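Local coordinates for protein arylamine n-acetyltransferase NAT (Mycobacterium tuberculosis, PDB 4BGF) that catalyses transfer of an acetyl group from acetyl-CoA to the nitrogen of arylamines, at residues 20-29 with 115-126. Residues are numbered along the deposited sequence; the frame is centred on the assembly and turned at random.
Sequences PTLDVLQDLV and VTFPGSGGCYLV
Phe117 has its CG between the backbone N and the carbonyl carbon (chi1 52°), and Leu22 has its CG opposite the backbone N (chi1 179°); the first swings the phenyl ring against the start of helix 22-35, the second sends the isopropyl end out to the Tyr124 ring. Leu22 thus meets two aromatic residues: its CB packs on Phe117 CZ at 3.7 Å, while its CD1 sits over one face of Tyr124, 4.1 Å from the ring centroid and 18° off the normal, a CH-pi contact. The Phe117 ring is sandwiched, with Ser120 CB over the centre of one face and Thr21 C near the rim of the opposite one. Ser120 closes the type II turn that begins at Phe117. Beside the ring edge, a water donates to both Pro20 O (3.1 Å) and Pro118 O (2.7 Å), bridging the two carbonyls beside the crossed prolines (Pro20 CG to Pro118 CD, 3.9 Å). At Thr21, the N-cap, OG1 accepts an almost straight bond from Val24 N. Deeper in, CD1 and CD2 of Leu25 each lie 3.9 Å from Val126 CG2, and Val29 CG2 touches Val126 CG1; Val126 lies near, without touching, the probable Cys-His-Asp triad of this family. Helix 22-35 therefore packs against the hairpin of strands 110-116 and 124-126, with Leu81 of helix 70-83 touching both Leu25 and Val115, and Arg140 of edge strand 139-140 hydrogen-bonding Tyr124 OH.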
loop_
_atom_site.group_PDB
_atom_site.type_symbol
_atom_site.label_atom_id
_atom_site.label_comp_id
_atom_site.label_asym_id
_atom_site.label_seq_id
_atom_site.Cartn_x
_atom_site.Cartn_y
_atom_site.Cartn_z
ATOM N N PRO A 20 -1.878 20.952 7.788
ATOM C CA PRO A 20 -2.900 19.965 7.436
ATOM C C PRO A 20 -3.914 20.518 6.438
ATOM O O PRO A 20 -5.041 20.884 6.800
ATOM C CB PRO A 20 -3.555 19.675 8.771
ATOM C CG PRO A 20 -3.465 20.929 9.487
ATOM C CD PRO A 20 -2.127 21.526 9.121
ATOM N N THR A 21 -3.485 20.570 5.178
ATOM C CA THR A 21 -4.296 21.058 4.068
ATOM C C THR A 21 -4.520 19.853 3.145
ATOM O O THR A 21 -3.855 18.838 3.292
ATOM C CB THR A 21 -3.554 22.185 3.255
ATOM O OG1 THR A 21 -2.711 21.586 2.265
ATOM C CG2 THR A 21 -2.681 23.044 4.131
ATOM N N LEU A 22 -5.431 19.987 2.183
ATOM C CA LEU A 22 -5.630 18.994 1.125
ATOM C C LEU A 22 -4.396 18.750 0.239
ATOM O O LEU A 22 -4.065 17.601 -0.071
ATOM C CB LEU A 22 -6.792 19.436 0.234
ATOM C CG LEU A 22 -7.173 18.552 -0.954
ATOM C CD1 LEU A 22 -7.334 17.075 -0.572
ATOM C CD2 LEU A 22 -8.465 19.061 -1.488
ATOM N N ASP A 23 -3.721 19.824 -0.165
ATOM C CA ASP A 23 -2.603 19.724 -1.099
ATOM C C ASP A 23 -1.355 19.124 -0.500
ATOM O O ASP A 23 -0.593 18.437 -1.169
ATOM C CB ASP A 23 -2.277 21.087 -1.623
ATOM C CG ASP A 23 -3.488 21.810 -2.005
ATOM O OD1 ASP A 23 -4.088 22.452 -1.107
ATOM O OD2 ASP A 23 -3.873 21.656 -3.177
ATOM N N VAL A 24 -1.133 19.387 0.766
ATOM C CA VAL A 24 -0.122 18.639 1.458
ATOM C C VAL A 24 -0.528 17.146 1.514
ATOM O O VAL A 24 0.319 16.270 1.437
ATOM C CB VAL A 24 0.102 19.245 2.837
ATOM C CG1 VAL A 24 0.980 18.364 3.671
ATOM C CG2 VAL A 24 0.727 20.602 2.670
ATOM N N LEU A 25 -1.815 16.854 1.614
ATOM C CA LEU A 25 -2.228 15.474 1.685
ATOM C C LEU A 25 -1.944 14.819 0.327
ATOM O O LEU A 25 -1.428 13.715 0.256
ATOM C CB LEU A 25 -3.704 15.353 2.092
ATOM C CG LEU A 25 -4.267 13.935 2.226
ATOM C CD1 LEU A 25 -3.649 13.178 3.398
ATOM C CD2 LEU A 25 -5.772 13.978 2.327
ATOM N N GLN A 26 -2.255 15.529 -0.746
ATOM C CA GLN A 26 -2.014 15.022 -2.091
ATOM C C GLN A 26 -0.507 14.796 -2.357
ATOM O O GLN A 26 -0.121 13.756 -2.883
ATOM C CB GLN A 26 -2.642 15.987 -3.115
ATOM C CG GLN A 26 -2.182 15.852 -4.567
ATOM C CD GLN A 26 -2.745 14.644 -5.282
ATOM O OE1 GLN A 26 -3.693 14.741 -6.041
ATOM N NE2 GLN A 26 -2.143 13.508 -5.056
ATOM N N ASP A 27 0.335 15.762 -1.982
ATOM C CA ASP A 27 1.780 15.693 -2.224
ATOM C C ASP A 27 2.483 14.591 -1.434
ATOM O O ASP A 27 3.462 13.981 -1.891
ATOM C CB ASP A 27 2.446 17.037 -1.889
ATOM C CG ASP A 27 1.989 18.168 -2.804
ATOM O OD1 ASP A 27 1.168 17.914 -3.716
ATOM O OD2 ASP A 27 2.462 19.310 -2.613
ATOM N N LEU A 28 2.014 14.375 -0.218
ATOM C CA LEU A 28 2.630 13.382 0.620
ATOM C C LEU A 28 2.352 12.018 0.077
ATOM O O LEU A 28 3.240 11.188 0.047
ATOM C CB LEU A 28 2.120 13.489 2.031
ATOM C CG LEU A 28 2.770 14.595 2.826
ATOM C CD1 LEU A 28 2.023 14.684 4.114
ATOM C CD2 LEU A 28 4.242 14.296 3.072
ATOM N N VAL A 29 1.110 11.807 -0.354
ATOM C CA VAL A 29 0.693 10.558 -0.961
ATOM C C VAL A 29 1.519 10.236 -2.219
ATOM O O VAL A 29 1.999 9.121 -2.369
ATOM C CB VAL A 29 -0.829 10.577 -1.279
ATOM C CG1 VAL A 29 -1.209 9.517 -2.289
ATOM C CG2 VAL A 29 -1.665 10.330 0.003
ATOM N N VAL A 115 -9.578 10.388 6.493
ATOM C CA VAL A 115 -8.844 11.536 7.005
ATOM C C VAL A 115 -9.698 12.800 6.895
ATOM O O VAL A 115 -10.349 13.008 5.878
ATOM C CB VAL A 115 -7.470 11.695 6.249
ATOM C CG1 VAL A 115 -6.886 13.089 6.377
ATOM C CG2 VAL A 115 -6.470 10.653 6.745
ATOM N N THR A 116 -9.728 13.601 7.968
ATOM C CA THR A 116 -10.246 14.965 7.910
ATOM C C THR A 116 -9.156 15.939 8.338
ATOM O O THR A 116 -8.118 15.534 8.852
ATOM C CB THR A 116 -11.513 15.190 8.760
ATOM O OG1 THR A 116 -11.252 14.874 10.130
ATOM C CG2 THR A 116 -12.646 14.343 8.236
ATOM N N PHE A 117 -9.393 17.220 8.068
ATOM C CA PHE A 117 -8.450 18.299 8.350
ATOM C C PHE A 117 -9.293 19.572 8.378
ATOM O O PHE A 117 -10.486 19.521 8.069
ATOM C CB PHE A 117 -7.287 18.365 7.303
ATOM C CG PHE A 117 -7.742 18.402 5.896
ATOM C CD1 PHE A 117 -8.032 17.242 5.230
ATOM C CD2 PHE A 117 -7.895 19.594 5.242
ATOM C CE1 PHE A 117 -8.474 17.261 3.932
ATOM C CE2 PHE A 117 -8.337 19.627 3.945
ATOM C CZ PHE A 117 -8.631 18.455 3.287
ATOM N N PRO A 118 -8.685 20.705 8.777
ATOM C CA PRO A 118 -9.417 21.961 8.926
ATOM C C PRO A 118 -10.095 22.430 7.658
ATOM O O PRO A 118 -9.478 22.527 6.609
ATOM C CB PRO A 118 -8.328 22.937 9.347
ATOM C CG PRO A 118 -7.415 22.117 10.085
ATOM C CD PRO A 118 -7.335 20.828 9.340
ATOM N N GLY A 119 -11.381 22.711 7.762
ATOM C CA GLY A 119 -12.121 23.166 6.617
ATOM C C GLY A 119 -12.296 22.102 5.561
ATOM O O GLY A 119 -12.705 22.418 4.459
ATOM N N SER A 120 -11.993 20.852 5.879
ATOM C CA SER A 120 -12.095 19.803 4.892
ATOM C C SER A 120 -13.523 19.762 4.471
ATOM O O SER A 120 -14.407 20.179 5.216
ATOM C CB SER A 120 -11.641 18.445 5.445
ATOM O OG SER A 120 -12.484 17.927 6.472
ATOM N N GLY A 121 -13.773 19.269 3.275
ATOM C CA GLY A 121 -15.131 19.253 2.783
ATOM C C GLY A 121 -15.905 18.085 3.327
ATOM O O GLY A 121 -17.045 17.848 2.924
ATOM N N GLY A 122 -15.277 17.391 4.273
ATOM C CA GLY A 122 -15.750 16.138 4.830
ATOM C C GLY A 122 -14.541 15.236 5.064
ATOM O O GLY A 122 -13.443 15.725 5.297
ATOM N N CYS A 123 -14.748 13.925 4.977
ATOM C CA CYS A 123 -13.688 12.942 5.166
ATOM C C CYS A 123 -13.101 12.507 3.818
ATOM O O CYS A 123 -13.832 12.335 2.853
ATOM C CB CYS A 123 -14.262 11.756 5.960
ATOM S SG CYS A 123 -13.377 10.170 5.862
ATOM N N TYR A 124 -11.781 12.365 3.748
ATOM C CA TYR A 124 -11.126 11.864 2.544
ATOM C C TYR A 124 -10.580 10.494 2.807
ATOM O O TYR A 124 -10.002 10.247 3.854
ATOM C CB TYR A 124 -9.953 12.758 2.101
ATOM C CG TYR A 124 -10.356 14.060 1.439
ATOM C CD1 TYR A 124 -10.710 14.091 0.110
ATOM C CD2 TYR A 124 -10.384 15.245 2.154
ATOM C CE1 TYR A 124 -11.089 15.248 -0.497
ATOM C CE2 TYR A 124 -10.755 16.417 1.560
ATOM C CZ TYR A 124 -11.111 16.412 0.227
ATOM O OH TYR A 124 -11.491 17.573 -0.403
ATOM N N LEU A 125 -10.754 9.610 1.838
ATOM C CA LEU A 125 -10.087 8.340 1.859
ATOM C C LEU A 125 -8.619 8.463 1.432
ATOM O O LEU A 125 -8.308 9.116 0.446
ATOM C CB LEU A 125 -10.840 7.404 0.939
ATOM C CG LEU A 125 -10.445 5.929 0.807
ATOM C CD1 LEU A 125 -11.586 5.231 0.120
ATOM C CD2 LEU A 125 -9.139 5.650 0.038
ATOM N N VAL A 126 -7.731 7.815 2.188
ATOM C CA VAL A 126 -6.310 7.745 1.884
ATOM C C VAL A 126 -5.862 6.274 1.964
ATOM O O VAL A 126 -6.171 5.564 2.921
ATOM C CB VAL A 126 -5.489 8.685 2.826
ATOM C CG1 VAL A 126 -3.979 8.603 2.547
ATOM C CG2 VAL A 126 -5.986 10.107 2.712
HETATM O O HOH W 1 -7.108 22.670 5.383
#